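PDB 4XDN: MAU2 chromatid cohesion factor homolog from Saccharomyces cerevisiae, which forms a complex with SCC2 that is required for the cohesin complex to associate with chromosomes, and so takes part in sister chromatid cohesion. Local coordinates for residues A[40-43]-A[44-47]; A[276-279]-A[280-284]. One frame throughout, in Å; residues are numbered along the deposited sequence.

Overall arrangement
Both contacts are local, each joining side chains about one helical turn apart, and they illustrate two fates of a helix in a largely helical protein. Contact 1 lies at the close of helix 29-45, where regular bonding gives way to a loop and a second protein chain comes within reach. Contact 2 lies inside helix 272-291, where the backbone pattern runs on unbroken and no other protein chain of the assembly touches it. Their centres are 36 Å apart and their nearest atoms about 26 Å apart, so neither touches the other. They follow in series along the chain, and contact 1, at 33 Å, is farther from the chain centre than contact 2, at 23 Å.

Contact 1: residues A[40-43]-A[44-47]; sequences RDHA and YSIA
The ring of Y44 lies against the aliphatic part of R40 one turn earlier, with CE2 of Y44 3.6 Å from CG of R40 and the next methylene, CD, also touching the CE2 and OH side of the ring. With its CG anti to the backbone N (chi1 177°) and a bend at chi3, the arginine passes the tyrosine and sets its guanidinium nearly parallel to the phenol, the planes only 4° apart, although the methylenes do most of the touching. The backbone O of R40 lies over one face of the same ring, toward its rim, and also accepts the N-H of Y44 at 3.1 Å.

Beyond the methylenes, the bend at chi3 brings the guanidinium beside the carboxylate of the next residue, D41. NE of R40 reaches OD1 of D41 at 2.9 Å and NH2 reaches the same oxygen at 3.2 Å, a side-on salt bridge in which both nitrogens approach from one face of the carboxylate. NH1 forms a salt bridge with E90, so the cation has two acidic partners that probably limit its rotation.

On another side of the turn, the hydroxyl of S45 gives a short bond, 2.5 Å, from OG to O of H42, the common side-chain-to-backbone bond of a helical serine. The same OG lies 3.7 Å above the plane of the H42 imidazole, off toward its rim. The imidazole NE2 is hydrogen-bonded to the backbone of the second protein chain, probably SCC2, and I46 packs on an aromatic side chain of that same chain. Backbone bonds from S45 N to D41 O and from I46 N to H42 O and A43 O are all weak, as is typical of a fraying C-terminal turn, here where helix 29-45 gives way to loop at a protein interface.

Contact 2: residues A[276-279]-A[280-284]; sequences NEFK and NFFDT
The carbonyl O of F278 receives the N-H of F282 at 2.8 Å, the shortest of the four backbone bonds that join 276-279 to 280-284 and a fairly straight one, with an angle of 162° at the hydrogen. N280 N to N276 O, F281 N to E277 O and D283 N to K279 O repeat the same i to i+4 step, as expected of an unbroken alpha-helix.

The side chain of F282 leans back toward its own acceptor. Its CG sits beside the backbone N and anti to the carbonyl carbon (chi1 -73°), which brings CD2 of F282 to 3.2 Å from O of F278. The far side of the ring then meets the earlier phenylalanine, CZ of F282 lying 3.6 Å from CD1 of F278. Those two rings are inclined by 29° and slid so far apart, 5.4 Å between centroids, that they barely overlap. F281 adds a looser apolar approach, its CD2 4.4 Å from CD1 of F278.

A different side of the helix is polar. K279 runs out extended beside D283, with CG of K279 4.0 Å from OD2 of D283. The charged ends stay 5.7 Å apart (NZ of K279 to OD2 of D283), so any attraction acts through space without a salt bridge.

With only the methyl group of an alanine at F282, CD1 of F278 would probably lose its close aromatic neighbour and a gap would be likely to open toward helix 317-331. There F282 meets Y317 edge to face and packs on L320, K321 and L324, while F278 shares L324. F278 and F281 both also rest on L257, so this aromatic side of helix 272-291 packs against helices 250-266 and 317-331.

Contact 1: residues A[40-43]-A[44-47]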
loop_
_atom_site.group_PDB
_atom_site.type_symbol
_atom_site.label_atom_id
_atom_site.label_comp_id
_atom_site.label_asym_id
_atom_site.label_seq_id
_atom_site.Cartn_x
_atom_site.Cartn_y
_atom_site.Cartn_z
ATOM N N ARG A 40 -0.537 -20.799 27.294
ATOM C CA ARG A 40 -0.304 -20.057 26.061
ATOM C C ARG A 40 -1.135 -20.627 24.919
ATOM O O ARG A 40 -1.879 -19.903 24.260
ATOM C CB ARG A 40 1.181 -20.089 25.693
ATOM C CG ARG A 40 1.533 -19.406 24.365
ATOM C CD ARG A 40 2.895 -19.857 23.869
ATOM N NE ARG A 40 2.936 -21.303 23.655
ATOM C CZ ARG A 40 4.042 -22.042 23.673
ATOM N NH1 ARG A 40 5.226 -21.482 23.897
ATOM N NH2 ARG A 40 3.965 -23.351 23.471
ATOM N N ASP A 41 -0.999 -21.929 24.687
ATOM C CA ASP A 41 -1.638 -22.574 23.545
ATOM C C ASP A 41 -3.158 -22.550 23.660
ATOM O O ASP A 41 -3.862 -22.607 22.650
ATOM C CB ASP A 41 -1.144 -24.016 23.404
ATOM C CG ASP A 41 0.342 -24.098 23.105
ATOM O OD1 ASP A 41 0.917 -23.086 22.649
ATOM O OD2 ASP A 41 0.935 -25.176 23.322
ATOM N N HIS A 42 -3.662 -22.462 24.887
ATOM C CA HIS A 42 -5.099 -22.382 25.106
ATOM C C HIS A 42 -5.605 -20.973 24.823
ATOM O O HIS A 42 -6.736 -20.787 24.371
ATOM C CB HIS A 42 -5.458 -22.792 26.532
ATOM C CG HIS A 42 -6.919 -23.033 26.729
ATOM N ND1 HIS A 42 -7.555 -24.160 26.256
ATOM C CD2 HIS A 42 -7.873 -22.284 27.330
ATOM C CE1 HIS A 42 -8.838 -24.101 26.567
ATOM N NE2 HIS A 42 -9.058 -22.973 27.217
ATOM N N ALA A 43 -4.766 -19.978 25.098
ATOM C CA ALA A 43 -5.094 -18.600 24.758
ATOM C C ALA A 43 -5.180 -18.443 23.241
ATOM O O ALA A 43 -6.061 -17.750 22.731
ATOM C CB ALA A 43 -4.066 -17.649 25.339
ATOM N N TYR A 44 -4.270 -19.098 22.523
ATOM C CA TYR A 44 -4.298 -19.088 21.062
ATOM C C TYR A 44 -5.569 -19.747 20.542
ATOM O O TYR A 44 -6.118 -19.336 19.517
ATOM C CB TYR A 44 -3.083 -19.820 20.479
ATOM C CG TYR A 44 -1.746 -19.132 20.670
ATOM C CD1 TYR A 44 -1.652 -17.750 20.781
ATOM C CD2 TYR A 44 -0.572 -19.873 20.729
ATOM C CE1 TYR A 44 -0.429 -17.130 20.951
ATOM C CE2 TYR A 44 0.654 -19.263 20.898
ATOM C CZ TYR A 44 0.722 -17.894 21.010
ATOM O OH TYR A 44 1.946 -17.291 21.182
ATOM N N SER A 45 -6.025 -20.776 21.253
ATOM C CA SER A 45 -7.158 -21.576 20.803
ATOM C C SER A 45 -8.465 -20.789 20.855
ATOM O O SER A 45 -9.408 -21.111 20.138
ATOM C CB SER A 45 -7.281 -22.851 21.645
ATOM O OG SER A 45 -7.827 -22.580 22.924
ATOM N N ILE A 46 -8.513 -19.761 21.700
ATOM C CA ILE A 46 -9.710 -18.928 21.851
ATOM C C ILE A 46 -9.460 -17.488 21.398
ATOM O O ILE A 46 -10.269 -16.597 21.656
ATOM C CB ILE A 46 -10.208 -18.916 23.318
ATOM C CG1 ILE A 46 -9.116 -18.416 24.270
ATOM C CG2 ILE A 46 -10.667 -20.307 23.731
ATOM C CD1 ILE A 46 -9.318 -17.006 24.755
ATOM N N ALA A 47 -8.346 -17.272 20.705
ATOM C CA ALA A 47 -7.924 -15.929 20.322
ATOM C C ALA A 47 -8.908 -15.265 19.360
ATOM O O ALA A 47 -8.964 -14.039 19.272
ATOM C CB ALA A 47 -6.537 -15.978 19.702
#

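Contact 2: residues A[276-279]-A[280-284]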
loop_
_atom_site.group_PDB
_atom_site.type_symbol
_atom_site.label_atom_id
_atom_site.label_comp_id
_atom_site.label_asym_id
_atom_site.label_seq_id
_atom_site.Cartn_x
_atom_site.Cartn_y
_atom_site.Cartn_z
ATOM N N ASN A 276 -4.478 -13.890 -16.741
ATOM C CA ASN A 276 -4.413 -15.264 -17.219
ATOM C C ASN A 276 -3.348 -16.074 -16.484
ATOM O O ASN A 276 -3.506 -17.278 -16.282
ATOM C CB ASN A 276 -4.146 -15.290 -18.725
ATOM C CG ASN A 276 -5.281 -14.680 -19.529
ATOM O OD1 ASN A 276 -6.428 -14.647 -19.080
ATOM N ND2 ASN A 276 -4.964 -14.197 -20.725
ATOM N N GLU A 277 -2.267 -15.415 -16.082
ATOM C CA GLU A 277 -1.215 -16.080 -15.324
ATOM C C GLU A 277 -1.735 -16.514 -13.959
ATOM O O GLU A 277 -1.473 -17.630 -13.512
ATOM C CB GLU A 277 -0.001 -15.165 -15.160
ATOM C CG GLU A 277 0.769 -14.932 -16.450
ATOM C CD GLU A 277 2.039 -14.132 -16.240
ATOM O OE1 GLU A 277 2.770 -14.415 -15.266
ATOM O OE2 GLU A 277 2.305 -13.219 -17.051
ATOM N N PHE A 278 -2.475 -15.625 -13.303
ATOM C CA PHE A 278 -3.091 -15.941 -12.020
ATOM C C PHE A 278 -4.079 -17.091 -12.174
ATOM O O PHE A 278 -4.154 -17.977 -11.322
ATOM C CB PHE A 278 -3.807 -14.717 -11.444
ATOM C CG PHE A 278 -3.087 -14.076 -10.292
ATOM C CD1 PHE A 278 -2.844 -14.787 -9.129
ATOM C CD2 PHE A 278 -2.677 -12.755 -10.363
ATOM C CE1 PHE A 278 -2.191 -14.199 -8.064
ATOM C CE2 PHE A 278 -2.026 -12.159 -9.303
ATOM C CZ PHE A 278 -1.781 -12.882 -8.149
ATOM N N LYS A 279 -4.837 -17.062 -13.267
ATOM C CA LYS A 279 -5.809 -18.104 -13.572
ATOM C C LYS A 279 -5.133 -19.468 -13.668
ATOM O O LYS A 279 -5.567 -20.428 -13.033
ATOM C CB LYS A 279 -6.539 -17.774 -14.879
ATOM C CG LYS A 279 -7.363 -18.913 -15.474
ATOM C CD LYS A 279 -7.883 -18.536 -16.852
ATOM C CE LYS A 279 -8.325 -19.760 -17.640
ATOM N NZ LYS A 279 -8.472 -19.459 -19.092
ATOM N N ASN A 280 -4.072 -19.547 -14.465
ATOM C CA ASN A 280 -3.326 -20.789 -14.618
ATOM C C ASN A 280 -2.696 -21.212 -13.295
ATOM O O ASN A 280 -2.686 -22.394 -12.952
ATOM C CB ASN A 280 -2.244 -20.640 -15.690
ATOM C CG ASN A 280 -2.819 -20.358 -17.066
ATOM O OD1 ASN A 280 -3.991 -20.628 -17.331
ATOM N ND2 ASN A 280 -1.991 -19.815 -17.953
ATOM N N PHE A 281 -2.176 -20.236 -12.557
ATOM C CA PHE A 281 -1.565 -20.491 -11.259
ATOM C C PHE A 281 -2.561 -21.132 -10.298
ATOM O O PHE A 281 -2.256 -22.134 -9.651
ATOM C CB PHE A 281 -1.017 -19.191 -10.664
ATOM C CG PHE A 281 -0.549 -19.324 -9.244
ATOM C CD1 PHE A 281 0.615 -20.012 -8.945
ATOM C CD2 PHE A 281 -1.271 -18.758 -8.206
ATOM C CE1 PHE A 281 1.047 -20.137 -7.643
ATOM C CE2 PHE A 281 -0.841 -18.879 -6.899
ATOM C CZ PHE A 281 0.321 -19.569 -6.618
ATOM N N PHE A 282 -3.755 -20.555 -10.217
ATOM C CA PHE A 282 -4.798 -21.069 -9.338
ATOM C C PHE A 282 -5.222 -22.480 -9.730
ATOM O O PHE A 282 -5.462 -23.323 -8.866
ATOM C CB PHE A 282 -6.018 -20.143 -9.357
ATOM C CG PHE A 282 -5.819 -18.846 -8.616
ATOM C CD1 PHE A 282 -5.086 -18.801 -7.443
ATOM C CD2 PHE A 282 -6.376 -17.671 -9.093
ATOM C CE1 PHE A 282 -4.909 -17.613 -6.764
ATOM C CE2 PHE A 282 -6.201 -16.478 -8.417
ATOM C CZ PHE A 282 -5.467 -16.450 -7.251
ATOM N N ASP A 283 -5.310 -22.736 -11.031
ATOM C CA ASP A 283 -5.745 -24.039 -11.523
ATOM C C ASP A 283 -4.828 -25.165 -11.058
ATOM O O ASP A 283 -5.275 -26.295 -10.860
ATOM C CB ASP A 283 -5.811 -24.042 -13.054
ATOM C CG ASP A 283 -6.978 -23.239 -13.595
ATOM O OD1 ASP A 283 -7.934 -22.980 -12.835
ATOM O OD2 ASP A 283 -6.942 -22.879 -14.790
ATOM N N THR A 284 -3.549 -24.849 -10.878
ATOM C CA THR A 284 -2.535 -25.867 -10.616
ATOM C C THR A 284 -1.954 -25.806 -9.204
ATOM O O THR A 284 -1.338 -26.768 -8.750
ATOM C CB THR A 284 -1.375 -25.746 -11.622
ATOM O OG1 THR A 284 -0.781 -24.446 -11.518
ATOM C CG2 THR A 284 -1.878 -25.955 -13.043
#